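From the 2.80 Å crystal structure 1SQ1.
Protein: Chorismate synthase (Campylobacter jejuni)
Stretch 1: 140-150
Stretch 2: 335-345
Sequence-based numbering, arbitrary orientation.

Stretch 1, residues 140-150: MLLREFDICVQ
Stretch 2 (335-345) MVRLVLADCLL

Stretch 2 is helical throughout, from Met-335 to Leu-345, and the helix extends beyond both ends. Stretch 1 opens in a helix that begins earlier in the chain and includes Met-140 to Arg-143. A type I turn from Arg-143 to Asp-146 follows, closed by Asp-146 N to Arg-143 O at 2.7 Å. Leu-142 O accepts from both Phe-145 N and Ile-147 N, each at 3.0 Å. Asp-146 has positive phi and psi (52/48). Cys-148 to Gln-150 form a strand that runs nearly antiparallel to the helix of stretch 2, at 158°, with the axes 9.0 Å apart at closest approach. The register pairs Val-149 with Arg-337 (CA to CA 6.7 Å) and Leu-142 with Ala-341 (CA to CA 6.0 Å). The contact buries 524 Å² and is mainly apolar.

Met-335, a selenomethionine, makes no contact. Val-336 points toward stretch 1, with chi1 t. Val-336 CG1 lies 4.1 Å from CG1 of Val-149, which is also t.

Arg-337 starts sideways, but its end comes nearer. Chi1 (-135°) and chi2 (95°) lie between wells, and chi3 is p. The bent chain places Arg-337 CG 3.6 Å from Leu-142 CD1 and Arg-337 CD 3.8 Å from Val-149 CB. Arg-337 NH1 reaches 2.9 Å from Val-149 O, but the angle is poor, so this is not a hydrogen bond. NH2 is hydrogen-bonded elsewhere in the structure.

Leu-338 points away, and Val-339 is out of reach. Leu-340 (m, t) points toward stretch 1. Leu-340 CD1 packs 3.9 Å from Val-149 CG2 and 4.1 Å from Ile-147 CG2, linking strand and preceding loop. Leu-340 CB is 4.1 Å from Leu-142 CD2.

Ala-341 N bonds to Arg-337 O at 2.9 Å within the helix. Ala-341 CB is 4.1 Å from Leu-142 CG and 4.2 Å from Leu-141 CD1. Leu-142 (m, t) is a knob in the hole formed by Arg-337, Leu-340, Ala-341 and Leu-344.

Asp-342 points away, and Cys-343 is out of reach. Leu-344 (t, t) has the largest covered area of any residue here. Leu-344 CD1 meets Leu-141 CD1 at a tight 3.4 Å, Leu-142 CD2 at 3.7 Å and Ile-147 CD1 at 4.2 Å. Leu-141 is t, m; Ile-147 is m, t. Leu-344 CD2 sits over one face of the Phe-145 ring, 4.0 Å from the ring centroid and 19° off the normal, a CH-pi contact. Phe-145 has chi1 m and chi2 -109°. The Leu-345 side chain comes nearest at CD2, 5.0 Å from Leu-141 CD1.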

HETATM    1  N   MSE A 140      24.328  -0.951   0.095  1.00 64.54           N
HETATM    2  CA  MSE A 140      25.015  -0.990  -1.178  1.00 64.87           C
HETATM    3  C   MSE A 140      24.508   0.130  -2.076  1.00 64.12           C
HETATM    4  O   MSE A 140      25.291   0.782  -2.752  1.00 65.33           O
HETATM    5  CB  MSE A 140      24.834  -2.362  -1.827  1.00 67.88           C
HETATM    6  CG  MSE A 140      25.630  -3.463  -1.134  1.00 72.65           C
HETATM    7 SE   MSE A 140      25.103  -5.257  -1.641  1.00 85.09          SE
HETATM    8  CE  MSE A 140      25.163  -6.112   0.101  1.00 79.12           C
ATOM      9  N   LEU A 141      23.204   0.378  -2.077  1.00 64.71           N
ATOM     10  CA  LEU A 141      22.657   1.462  -2.896  1.00 65.39           C
ATOM     11  C   LEU A 141      23.009   2.812  -2.277  1.00 66.56           C
ATOM     12  O   LEU A 141      23.159   3.798  -2.985  1.00 67.68           O
ATOM     13  CB  LEU A 141      21.132   1.324  -3.029  1.00 64.27           C
ATOM     14  CG  LEU A 141      20.289   2.343  -3.817  1.00 63.79           C
ATOM     15  CD1 LEU A 141      19.846   3.471  -2.928  1.00 64.18           C
ATOM     16  CD2 LEU A 141      21.078   2.865  -4.999  1.00 64.99           C
ATOM     17  N   LEU A 142      23.151   2.844  -0.954  1.00 68.20           N
ATOM     18  CA  LEU A 142      23.491   4.070  -0.238  1.00 69.34           C
ATOM     19  C   LEU A 142      24.932   4.505  -0.465  1.00 71.12           C
ATOM     20  O   LEU A 142      25.238   5.701  -0.482  1.00 71.41           O
ATOM     21  CB  LEU A 142      23.245   3.893   1.261  1.00 68.84           C
ATOM     22  CG  LEU A 142      21.790   3.936   1.730  1.00 67.48           C
ATOM     23  CD1 LEU A 142      21.741   3.785   3.240  1.00 65.55           C
ATOM     24  CD2 LEU A 142      21.160   5.264   1.320  1.00 67.00           C
ATOM     25  N   ARG A 143      25.820   3.529  -0.623  1.00 73.24           N
ATOM     26  CA  ARG A 143      27.229   3.813  -0.864  1.00 73.57           C
ATOM     27  C   ARG A 143      27.361   4.565  -2.186  1.00 72.84           C
ATOM     28  O   ARG A 143      28.169   5.484  -2.301  1.00 72.47           O
ATOM     29  CB  ARG A 143      28.050   2.513  -0.918  1.00 75.13           C
ATOM     30  CG  ARG A 143      29.556   2.745  -1.019  1.00 81.13           C
ATOM     31  CD  ARG A 143      30.370   1.448  -1.116  1.00 86.13           C
ATOM     32  NE  ARG A 143      31.813   1.704  -1.224  1.00 90.15           N
ATOM     33  CZ  ARG A 143      32.625   1.962  -0.196  1.00 92.11           C
ATOM     34  NH1 ARG A 143      33.917   2.191  -0.411  1.00 92.65           N
ATOM     35  NH2 ARG A 143      32.159   1.974   1.049  1.00 91.75           N
ATOM     36  N   GLU A 144      26.553   4.193  -3.175  1.00 71.68           N
ATOM     37  CA  GLU A 144      26.612   4.849  -4.475  1.00 70.36           C
ATOM     38  C   GLU A 144      26.366   6.348  -4.372  1.00 68.74           C
ATOM     39  O   GLU A 144      26.670   7.077  -5.306  1.00 69.71           O
ATOM     40  CB  GLU A 144      25.596   4.235  -5.439  1.00 72.72           C
ATOM     41  CG  GLU A 144      25.802   2.742  -5.687  1.00 77.13           C
ATOM     42  CD  GLU A 144      27.052   2.427  -6.496  1.00 78.81           C
ATOM     43  OE1 GLU A 144      27.381   1.227  -6.637  1.00 79.78           O
ATOM     44  OE2 GLU A 144      27.695   3.373  -7.002  1.00 80.67           O
ATOM     45  N   PHE A 145      25.822   6.808  -3.246  1.00 66.51           N
ATOM     46  CA  PHE A 145      25.552   8.235  -3.046  1.00 64.47           C
ATOM     47  C   PHE A 145      26.355   8.748  -1.862  1.00 65.58           C
ATOM     48  O   PHE A 145      26.140   9.861  -1.369  1.00 63.24           O
ATOM     49  CB  PHE A 145      24.064   8.479  -2.788  1.00 61.75           C
ATOM     50  CG  PHE A 145      23.199   8.290  -4.000  1.00 59.00           C
ATOM     51  CD1 PHE A 145      22.605   9.383  -4.621  1.00 57.56           C
ATOM     52  CD2 PHE A 145      22.983   7.021  -4.528  1.00 56.29           C
ATOM     53  CE1 PHE A 145      21.817   9.217  -5.748  1.00 57.02           C
ATOM     54  CE2 PHE A 145      22.200   6.845  -5.652  1.00 55.63           C
ATOM     55  CZ  PHE A 145      21.612   7.941  -6.266  1.00 56.41           C
ATOM     56  N   ASP A 146      27.288   7.914  -1.423  1.00 67.46           N
ATOM     57  CA  ASP A 146      28.155   8.211  -0.289  1.00 70.82           C
ATOM     58  C   ASP A 146      27.416   8.622   0.957  1.00 71.14           C
ATOM     59  O   ASP A 146      27.749   9.622   1.603  1.00 71.69           O
ATOM     60  CB  ASP A 146      29.206   9.262  -0.647  1.00 74.01           C
ATOM     61  CG  ASP A 146      30.439   8.638  -1.267  1.00 77.64           C
ATOM     62  OD1 ASP A 146      30.950   7.661  -0.660  1.00 77.56           O
ATOM     63  OD2 ASP A 146      30.895   9.115  -2.338  1.00 79.38           O
ATOM     64  N   ILE A 147      26.402   7.826   1.280  1.00 70.45           N
ATOM     65  CA  ILE A 147      25.596   8.031   2.467  1.00 68.52           C
ATOM     66  C   ILE A 147      26.068   6.931   3.411  1.00 68.47           C
ATOM     67  O   ILE A 147      26.021   5.741   3.085  1.00 67.68           O
ATOM     68  CB  ILE A 147      24.089   7.894   2.149  1.00 67.07           C
ATOM     69  CG1 ILE A 147      23.669   9.017   1.198  1.00 65.50           C
ATOM     70  CG2 ILE A 147      23.275   7.983   3.429  1.00 66.73           C
ATOM     71  CD1 ILE A 147      22.207   8.990   0.784  1.00 65.22           C
ATOM     72  N   CYS A 148      26.553   7.336   4.573  1.00 68.36           N
ATOM     73  CA  CYS A 148      27.060   6.375   5.527  1.00 68.35           C
ATOM     74  C   CYS A 148      26.240   6.367   6.798  1.00 68.36           C
ATOM     75  O   CYS A 148      25.949   7.419   7.367  1.00 68.98           O
ATOM     76  CB  CYS A 148      28.515   6.690   5.848  1.00 67.62           C
ATOM     77  SG  CYS A 148      29.348   5.377   6.729  1.00 67.65           S
ATOM     78  N   VAL A 149      25.869   5.169   7.232  1.00 68.37           N
ATOM     79  CA  VAL A 149      25.085   4.997   8.446  1.00 69.54           C
ATOM     80  C   VAL A 149      25.871   4.122   9.419  1.00 70.05           C
ATOM     81  O   VAL A 149      26.260   3.003   9.084  1.00 71.73           O
ATOM     82  CB  VAL A 149      23.717   4.332   8.140  1.00 68.65           C
ATOM     83  CG1 VAL A 149      22.948   4.102   9.429  1.00 68.15           C
ATOM     84  CG2 VAL A 149      22.904   5.222   7.211  1.00 66.99           C
ATOM     85  N   GLN A 150      26.111   4.643  10.618  1.00 69.66           N
ATOM     86  CA  GLN A 150      26.851   3.916  11.642  1.00 68.88           C
ATOM     87  C   GLN A 150      26.221   4.156  13.004  1.00 67.88           C
ATOM     88  O   GLN A 150      25.676   5.230  13.255  1.00 67.77           O
ATOM     89  CB  GLN A 150      28.310   4.371  11.648  1.00 71.28           C
ATOM     90  CG  GLN A 150      28.525   5.735  10.996  1.00 70.86           C
ATOM     91  CD  GLN A 150      29.993   6.096  10.853  1.00 70.47           C
ATOM     92  OE1 GLN A 150      30.845   5.220  10.664  1.00 69.44           O
ATOM     93  NE2 GLN A 150      30.293   7.392  10.921  1.00 69.08           N
HETATM   94  N   MSE A 335      17.980  -1.022   9.885  1.00 56.41           N
HETATM   95  CA  MSE A 335      16.694  -0.360   9.723  1.00 57.52           C
HETATM   96  C   MSE A 335      16.817   1.059   9.179  1.00 57.62           C
HETATM   97  O   MSE A 335      16.063   1.450   8.283  1.00 58.23           O
HETATM   98  CB  MSE A 335      15.918  -0.324  11.048  1.00 59.46           C
HETATM   99  CG  MSE A 335      15.477  -1.675  11.577  1.00 62.04           C
HETATM  100 SE   MSE A 335      14.605  -2.804  10.262  1.00 74.18          SE
HETATM  101  CE  MSE A 335      12.985  -1.783   9.924  1.00 65.35           C
ATOM    102  N   VAL A 336      17.747   1.841   9.719  1.00 56.67           N
ATOM    103  CA  VAL A 336      17.905   3.208   9.234  1.00 56.27           C
ATOM    104  C   VAL A 336      18.412   3.161   7.801  1.00 56.39           C
ATOM    105  O   VAL A 336      18.178   4.071   7.010  1.00 57.42           O
ATOM    106  CB  VAL A 336      18.882   4.014  10.101  1.00 55.82           C
ATOM    107  CG1 VAL A 336      19.072   5.393   9.508  1.00 54.64           C
ATOM    108  CG2 VAL A 336      18.337   4.128  11.520  1.00 54.47           C
ATOM    109  N   ARG A 337      19.079   2.069   7.463  1.00 56.20           N
ATOM    110  CA  ARG A 337      19.603   1.887   6.126  1.00 55.11           C
ATOM    111  C   ARG A 337      18.415   1.719   5.191  1.00 54.52           C
ATOM    112  O   ARG A 337      18.241   2.516   4.267  1.00 55.39           O
ATOM    113  CB  ARG A 337      20.464   0.634   6.064  1.00 57.10           C
ATOM    114  CG  ARG A 337      21.764   0.813   5.332  1.00 58.10           C
ATOM    115  CD  ARG A 337      22.911   1.125   6.286  1.00 58.52           C
ATOM    116  NE  ARG A 337      23.472  -0.071   6.912  1.00 58.44           N
ATOM    117  CZ  ARG A 337      24.727  -0.134   7.359  1.00 60.08           C
ATOM    118  NH1 ARG A 337      25.529   0.927   7.234  1.00 61.47           N
ATOM    119  NH2 ARG A 337      25.186  -1.236   7.940  1.00 57.03           N
ATOM    120  N   LEU A 338      17.601   0.688   5.442  1.00 51.40           N
ATOM    121  CA  LEU A 338      16.426   0.403   4.616  1.00 49.22           C
ATOM    122  C   LEU A 338      15.587   1.649   4.360  1.00 49.21           C
ATOM    123  O   LEU A 338      15.234   1.952   3.219  1.00 48.61           O
ATOM    124  CB  LEU A 338      15.561  -0.669   5.273  1.00 47.29           C
ATOM    125  CG  LEU A 338      16.131  -2.096   5.291  1.00 46.93           C
ATOM    126  CD1 LEU A 338      15.508  -2.841   6.439  1.00 45.09           C
ATOM    127  CD2 LEU A 338      15.864  -2.830   3.982  1.00 45.79           C
ATOM    128  N   VAL A 339      15.268   2.379   5.419  1.00 49.11           N
ATOM    129  CA  VAL A 339      14.478   3.588   5.258  1.00 48.29           C
ATOM    130  C   VAL A 339      15.143   4.558   4.275  1.00 49.09           C
ATOM    131  O   VAL A 339      14.562   4.882   3.238  1.00 48.79           O
ATOM    132  CB  VAL A 339      14.271   4.300   6.602  1.00 47.31           C
ATOM    133  CG1 VAL A 339      13.407   5.532   6.408  1.00 45.47           C
ATOM    134  CG2 VAL A 339      13.624   3.350   7.592  1.00 47.76           C
ATOM    135  N   LEU A 340      16.358   5.022   4.589  1.00 49.33           N
ATOM    136  CA  LEU A 340      17.054   5.968   3.705  1.00 48.23           C
ATOM    137  C   LEU A 340      17.131   5.505   2.249  1.00 49.25           C
ATOM    138  O   LEU A 340      16.891   6.296   1.335  1.00 50.91           O
ATOM    139  CB  LEU A 340      18.465   6.266   4.215  1.00 42.65           C
ATOM    140  CG  LEU A 340      18.522   7.242   5.395  1.00 40.30           C
ATOM    141  CD1 LEU A 340      19.952   7.425   5.826  1.00 32.81           C
ATOM    142  CD2 LEU A 340      17.882   8.571   5.019  1.00 33.32           C
ATOM    143  N   ALA A 341      17.455   4.233   2.032  1.00 48.64           N
ATOM    144  CA  ALA A 341      17.544   3.707   0.684  1.00 48.33           C
ATOM    145  C   ALA A 341      16.157   3.672   0.087  1.00 51.41           C
ATOM    146  O   ALA A 341      15.995   3.554  -1.126  1.00 52.53           O
ATOM    147  CB  ALA A 341      18.129   2.328   0.707  1.00 48.70           C
ATOM    148  N   ASP A 342      15.145   3.756   0.947  1.00 54.37           N
ATOM    149  CA  ASP A 342      13.763   3.752   0.475  1.00 54.19           C
ATOM    150  C   ASP A 342      13.365   5.179   0.057  1.00 53.08           C
ATOM    151  O   ASP A 342      12.822   5.367  -1.023  1.00 50.37           O
ATOM    152  CB  ASP A 342      12.829   3.193   1.567  1.00 56.14           C
ATOM    153  CG  ASP A 342      11.367   3.068   1.112  1.00 58.54           C
ATOM    154  OD1 ASP A 342      10.516   2.776   1.982  1.00 60.08           O
ATOM    155  OD2 ASP A 342      11.059   3.260  -0.088  1.00 56.76           O
ATOM    156  N   CYS A 343      13.662   6.183   0.881  1.00 54.42           N
ATOM    157  CA  CYS A 343      13.313   7.561   0.524  1.00 58.11           C
ATOM    158  C   CYS A 343      14.089   8.000  -0.704  1.00 59.63           C
ATOM    159  O   CYS A 343      13.629   8.840  -1.484  1.00 60.95           O
ATOM    160  CB  CYS A 343      13.656   8.539   1.644  1.00 59.27           C
ATOM    161  SG  CYS A 343      12.988   8.140   3.258  1.00 61.21           S
ATOM    162  N   LEU A 344      15.281   7.429  -0.853  1.00 60.08           N
ATOM    163  CA  LEU A 344      16.176   7.746  -1.961  1.00 59.64           C
ATOM    164  C   LEU A 344      15.508   7.428  -3.301  1.00 59.80           C
ATOM    165  O   LEU A 344      15.661   8.174  -4.273  1.00 60.06           O
ATOM    166  CB  LEU A 344      17.482   6.954  -1.789  1.00 59.48           C
ATOM    167  CG  LEU A 344      18.763   7.438  -2.464  1.00 56.34           C
ATOM    168  CD1 LEU A 344      19.951   6.669  -1.921  1.00 55.23           C
ATOM    169  CD2 LEU A 344      18.636   7.251  -3.939  1.00 56.39           C
ATOM    170  N   LEU A 345      14.767   6.323  -3.342  1.00 57.79           N
ATOM    171  CA  LEU A 345      14.060   5.916  -4.547  1.00 57.25           C
ATOM    172  C   LEU A 345      12.739   6.695  -4.663  1.00 57.65           C
ATOM    173  O   LEU A 345      12.356   7.135  -5.744  1.00 58.39           O
ATOM    174  CB  LEU A 345      13.803   4.408  -4.510  1.00 56.05           C
ATOM    175  CG  LEU A 345      15.086   3.566  -4.458  1.00 56.84           C
ATOM    176  CD1 LEU A 345      14.795   2.122  -4.062  1.00 56.33           C
ATOM    177  CD2 LEU A 345      15.754   3.616  -5.810  1.00 55.67           C
TER